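Local coordinates for protein proline dehydrogenase (Bradyrhizobium japonicum USDA 110, PDB 3HAZ) that probably oxidizes proline to glutamate in two steps, with an FAD-dependent proline dehydrogenase and an NAD-dependent aldehyde dehydrogenase joined in one chain, at residues I932-R944 with Q954-K967. Residues are numbered along the deposited sequence; the frame is centred on the assembly and turned at random.
Sequences IDRVQVGNIYVNR and QPFGGNGLSGTGPK. With NAD (nicotinamide-adenine-dinucleotide), chain D.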
# COMPACT_ATOMS: atom_id res chain seq x y z
N ILE A 932 40.90 1.94 -1.40
CA ILE A 932 39.84 2.86 -1.01
C ILE A 932 39.82 3.07 0.50
O ILE A 932 39.71 4.19 0.98
CB ILE A 932 38.46 2.36 -1.48
CG1 ILE A 932 38.36 2.40 -3.00
CG2 ILE A 932 37.33 3.19 -0.85
CD1 ILE A 932 37.14 1.64 -3.55
N ASP A 933 39.92 1.97 1.25
CA ASP A 933 39.93 2.02 2.71
C ASP A 933 41.03 2.93 3.22
O ASP A 933 40.85 3.67 4.19
CB ASP A 933 40.13 0.61 3.29
CG ASP A 933 40.29 0.62 4.80
OD1 ASP A 933 39.26 0.75 5.50
OD2 ASP A 933 41.44 0.49 5.30
N ARG A 934 42.18 2.85 2.57
CA ARG A 934 43.39 3.51 3.04
C ARG A 934 43.44 5.02 2.76
O ARG A 934 43.87 5.80 3.62
CB ARG A 934 44.62 2.83 2.43
CG ARG A 934 45.92 3.56 2.66
CD ARG A 934 46.24 3.67 4.15
NE ARG A 934 47.59 4.17 4.36
CZ ARG A 934 48.66 3.39 4.48
NH1 ARG A 934 49.85 3.94 4.67
NH2 ARG A 934 48.54 2.07 4.42
N VAL A 935 43.01 5.42 1.57
CA VAL A 935 43.15 6.81 1.14
C VAL A 935 41.94 7.68 1.49
O VAL A 935 40.83 7.18 1.68
CB VAL A 935 43.43 6.90 -0.38
CG1 VAL A 935 44.64 6.05 -0.74
CG2 VAL A 935 42.21 6.45 -1.17
N GLN A 936 42.16 8.99 1.58
CA GLN A 936 41.10 9.92 1.97
C GLN A 936 40.67 10.83 0.81
O GLN A 936 39.87 11.75 0.98
CB GLN A 936 41.56 10.77 3.16
CG GLN A 936 41.24 10.16 4.51
CD GLN A 936 41.49 11.13 5.66
OE1 GLN A 936 42.63 11.39 6.03
NE2 GLN A 936 40.41 11.66 6.23
N VAL A 937 41.21 10.55 -0.37
CA VAL A 937 40.93 11.31 -1.59
C VAL A 937 39.44 11.51 -1.84
O VAL A 937 38.64 10.63 -1.57
CB VAL A 937 41.56 10.57 -2.79
CG1 VAL A 937 41.34 11.35 -4.07
CG2 VAL A 937 43.05 10.36 -2.54
N GLY A 938 39.07 12.68 -2.38
CA GLY A 938 37.67 13.01 -2.58
C GLY A 938 36.95 12.20 -3.66
O GLY A 938 35.79 11.84 -3.50
N ASN A 939 37.64 11.93 -4.76
CA ASN A 939 37.04 11.22 -5.88
C ASN A 939 37.94 10.09 -6.34
O ASN A 939 39.07 10.31 -6.78
CB ASN A 939 36.76 12.19 -7.04
CG ASN A 939 35.57 13.11 -6.76
OD1 ASN A 939 35.70 14.14 -6.10
ND2 ASN A 939 34.40 12.74 -7.29
N ILE A 940 37.43 8.87 -6.21
CA ILE A 940 38.16 7.67 -6.61
C ILE A 940 37.48 7.08 -7.84
O ILE A 940 36.26 6.86 -7.86
CB ILE A 940 38.23 6.65 -5.45
CG1 ILE A 940 38.93 7.29 -4.24
CG2 ILE A 940 38.94 5.36 -5.88
CD1 ILE A 940 39.02 6.39 -3.03
N TYR A 941 38.26 6.87 -8.89
CA TYR A 941 37.75 6.32 -10.14
C TYR A 941 38.41 4.96 -10.41
O TYR A 941 39.64 4.85 -10.45
CB TYR A 941 38.05 7.26 -11.30
CG TYR A 941 37.28 8.57 -11.27
CD1 TYR A 941 37.88 9.74 -10.81
CD2 TYR A 941 35.98 8.64 -11.74
CE1 TYR A 941 37.19 10.95 -10.81
CE2 TYR A 941 35.28 9.84 -11.74
CZ TYR A 941 35.88 10.99 -11.27
OH TYR A 941 35.17 12.18 -11.27
N VAL A 942 37.59 3.94 -10.59
CA VAL A 942 38.08 2.58 -10.74
C VAL A 942 37.86 2.06 -12.15
O VAL A 942 36.72 1.99 -12.63
CB VAL A 942 37.40 1.64 -9.72
CG1 VAL A 942 37.94 0.20 -9.86
CG2 VAL A 942 37.62 2.17 -8.31
N ASN A 943 38.95 1.71 -12.83
CA ASN A 943 38.87 1.10 -14.15
C ASN A 943 38.22 2.01 -15.17
O ASN A 943 37.53 1.55 -16.08
CB ASN A 943 38.15 -0.26 -14.07
CG ASN A 943 38.97 -1.32 -13.35
OD1 ASN A 943 40.20 -1.20 -13.24
ND2 ASN A 943 38.31 -2.36 -12.84
N ARG A 944 38.44 3.31 -15.01
CA ARG A 944 38.02 4.32 -15.98
C ARG A 944 38.92 5.55 -15.82
O ARG A 944 39.77 5.60 -14.93
CB ARG A 944 36.55 4.71 -15.79
CG ARG A 944 36.20 5.18 -14.37
CD ARG A 944 35.01 6.13 -14.40
NE ARG A 944 35.41 7.45 -14.88
CZ ARG A 944 34.58 8.48 -15.04
NH1 ARG A 944 35.06 9.65 -15.47
NH2 ARG A 944 33.29 8.35 -14.77
N GLN A 954 28.89 12.27 -9.92
CA GLN A 954 30.12 12.29 -9.14
C GLN A 954 30.27 13.63 -8.43
O GLN A 954 30.90 14.55 -8.96
CB GLN A 954 31.36 12.03 -10.02
CG GLN A 954 31.41 10.63 -10.62
CD GLN A 954 30.95 10.59 -12.06
OE1 GLN A 954 31.03 11.59 -12.77
NE2 GLN A 954 30.48 9.42 -12.50
N PRO A 955 29.66 13.76 -7.24
CA PRO A 955 29.93 14.97 -6.44
C PRO A 955 31.43 15.13 -6.36
O PRO A 955 32.13 14.18 -6.02
CB PRO A 955 29.34 14.63 -5.07
CG PRO A 955 28.21 13.67 -5.40
CD PRO A 955 28.71 12.85 -6.57
N PHE A 956 31.92 16.30 -6.73
CA PHE A 956 33.34 16.48 -6.96
C PHE A 956 33.99 17.43 -5.96
O PHE A 956 33.44 18.48 -5.65
CB PHE A 956 33.57 16.96 -8.39
CG PHE A 956 35.02 17.13 -8.74
CD1 PHE A 956 35.76 16.05 -9.19
CD2 PHE A 956 35.65 18.36 -8.59
CE1 PHE A 956 37.11 16.19 -9.50
CE2 PHE A 956 36.99 18.51 -8.90
CZ PHE A 956 37.72 17.42 -9.35
N GLY A 957 35.16 17.06 -5.47
CA GLY A 957 35.89 17.89 -4.53
C GLY A 957 36.71 17.07 -3.56
O GLY A 957 36.31 15.97 -3.16
N GLY A 958 37.85 17.61 -3.15
CA GLY A 958 38.78 16.85 -2.35
C GLY A 958 39.00 17.43 -0.98
O GLY A 958 38.31 18.36 -0.57
N ASN A 959 39.96 16.87 -0.25
CA ASN A 959 40.28 17.33 1.09
C ASN A 959 41.77 17.52 1.25
O ASN A 959 42.51 17.54 0.26
CB ASN A 959 39.73 16.36 2.12
CG ASN A 959 39.74 14.93 1.63
OD1 ASN A 959 38.69 14.32 1.41
ND2 ASN A 959 40.94 14.39 1.43
N GLY A 960 42.22 17.67 2.49
CA GLY A 960 43.60 18.03 2.74
C GLY A 960 43.89 19.32 1.98
O GLY A 960 43.06 20.23 1.99
N LEU A 961 45.04 19.38 1.32
CA LEU A 961 45.42 20.57 0.55
C LEU A 961 44.57 20.77 -0.71
O LEU A 961 44.72 21.77 -1.41
CB LEU A 961 46.91 20.50 0.16
CG LEU A 961 47.95 20.38 1.29
CD1 LEU A 961 49.39 20.32 0.72
CD2 LEU A 961 47.81 21.53 2.27
N SER A 962 43.68 19.82 -0.99
CA SER A 962 42.85 19.90 -2.19
C SER A 962 41.48 20.58 -2.03
O SER A 962 40.79 20.84 -3.01
CB SER A 962 42.66 18.50 -2.78
OG SER A 962 43.89 18.00 -3.29
N GLY A 963 41.08 20.87 -0.80
CA GLY A 963 39.80 21.55 -0.60
C GLY A 963 39.20 21.45 0.78
O GLY A 963 39.68 20.70 1.63
N THR A 964 38.14 22.23 1.02
CA THR A 964 37.48 22.26 2.31
C THR A 964 36.21 21.41 2.32
O THR A 964 35.79 20.93 3.36
CB THR A 964 37.05 23.71 2.71
OG1 THR A 964 36.27 24.30 1.65
CG2 THR A 964 38.26 24.59 2.99
N GLY A 965 35.61 21.21 1.14
CA GLY A 965 34.24 20.73 1.08
C GLY A 965 33.31 21.91 1.35
O GLY A 965 33.78 22.99 1.68
N PRO A 966 31.99 21.71 1.19
CA PRO A 966 31.40 20.46 0.71
C PRO A 966 31.65 20.29 -0.79
O PRO A 966 32.14 21.21 -1.45
CB PRO A 966 29.89 20.65 0.96
CG PRO A 966 29.72 22.06 1.46
CD PRO A 966 31.00 22.79 1.26
N LYS A 967 31.30 19.12 -1.31
CA LYS A 967 31.53 18.79 -2.71
C LYS A 967 30.54 19.50 -3.63
O LYS A 967 29.33 19.38 -3.45
CB LYS A 967 31.40 17.28 -2.92
CG LYS A 967 32.61 16.44 -2.49
CD LYS A 967 32.20 14.96 -2.49
CE LYS A 967 33.40 14.00 -2.58
NZ LYS A 967 34.03 14.04 -3.91
PA NAD D . 44.50 31.02 -8.97
O1A NAD D . 44.81 30.74 -7.39
O2A NAD D . 45.74 31.44 -9.65
O5B NAD D . 43.36 32.24 -9.06
C5B NAD D . 42.01 31.90 -9.34
C4B NAD D . 41.06 33.05 -8.98
O4B NAD D . 41.36 33.74 -7.71
C3B NAD D . 41.03 34.25 -10.01
O3B NAD D . 39.81 34.73 -10.49
C2B NAD D . 42.05 35.20 -9.39
O2B NAD D . 42.28 36.46 -9.97
C1B NAD D . 41.66 35.11 -7.98
N9A NAD D . 42.73 35.57 -7.09
C8A NAD D . 44.07 35.57 -7.34
N7A NAD D . 44.73 36.10 -6.19
C5A NAD D . 43.74 36.43 -5.23
C6A NAD D . 43.82 36.97 -3.96
N6A NAD D . 45.12 37.30 -3.40
N1A NAD D . 42.70 37.18 -3.23
C2A NAD D . 41.46 36.86 -3.76
N3A NAD D . 41.37 36.33 -5.02
C4A NAD D . 42.52 36.11 -5.76
O3 NAD D . 43.84 29.66 -9.70
PN NAD D . 43.81 29.54 -11.36
O1N NAD D . 45.33 29.85 -11.96
O2N NAD D . 42.84 30.50 -11.91
O5D NAD D . 43.35 28.00 -11.81
C5D NAD D . 44.24 26.91 -11.61
C4D NAD D . 44.09 26.27 -10.21
O4D NAD D . 42.69 26.13 -9.70
C3D NAD D . 44.76 24.87 -9.89
O3D NAD D . 45.69 24.78 -8.83
C2D NAD D . 43.51 23.96 -9.87
O2D NAD D . 43.61 22.59 -9.57
C1D NAD D . 42.54 24.82 -9.17
N1N NAD D . 41.19 24.34 -9.48
C2N NAD D . 40.58 23.42 -8.60
C3N NAD D . 39.24 22.92 -8.91
C7N NAD D . 38.57 21.92 -7.94
O7N NAD D . 37.42 21.68 -8.07
N7N NAD D . 39.30 21.40 -6.80
C4N NAD D . 38.54 23.36 -10.14
C5N NAD D . 39.15 24.28 -11.00
C6N NAD D . 40.51 24.79 -10.69
O HOH W 1 32.16 10.99 -15.48
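Asn939, at the start of strand 939-942, holds the backbone of 955-957 through both ends of its amide. Gly957 N donates to Asn939 OD1 over 3.0 Å in a fairly straight bond (159° at the hydrogen), while Asn939 ND2 donates to Pro955 O, also at 3.0 Å. A primary amide carries an acceptor and a donor side by side, which suits asparagine to tying down a chain without regular secondary structure. Its CB points toward the loop, and with CG anti to the carbonyl carbon (chi1 -73°) OD1 comes to Gly957 N and ND2 to Pro955 O.

Lys967 meets this amide from the opposite direction. Its chain runs extended until a bend at the last torsion (chi4 -70°), which brings NZ among three backbone carbonyls: Gly938 O and Pro955 O, each 2.8 Å from NZ, and Gly957 O. Pro955 O thus receives Asn939 ND2 and Lys967 NZ from opposite faces of its plane.

At Gly938 the backbones are in direct contact, its CA lying 3.3 Å from Gly957 O in a CA-H...O contact; glycine, with no CB, lets the carbonyl come this close.

Farther along, Gln954 lays CB and CG across the Tyr941 hydroxyl end at about a right angle. A water joins Gln954 OE1, which also accepts from Val950 N, to Arg944 NH2, itself salt-bridged to Glu641 of the second subunit.

The loop so fixed carries Phe956, whose CE2 lies 3.3 Å from the NAD carboxamide oxygen O7N. The side chain of Phe956 also lies close to Cys794, the predicted catalytic cysteine. Buried carbonyls gathered round one ammonium should favour its charged form, and with the asparagine amide they probably set the loop's shape beside the nicotinamide of this aldehyde dehydrogenase site.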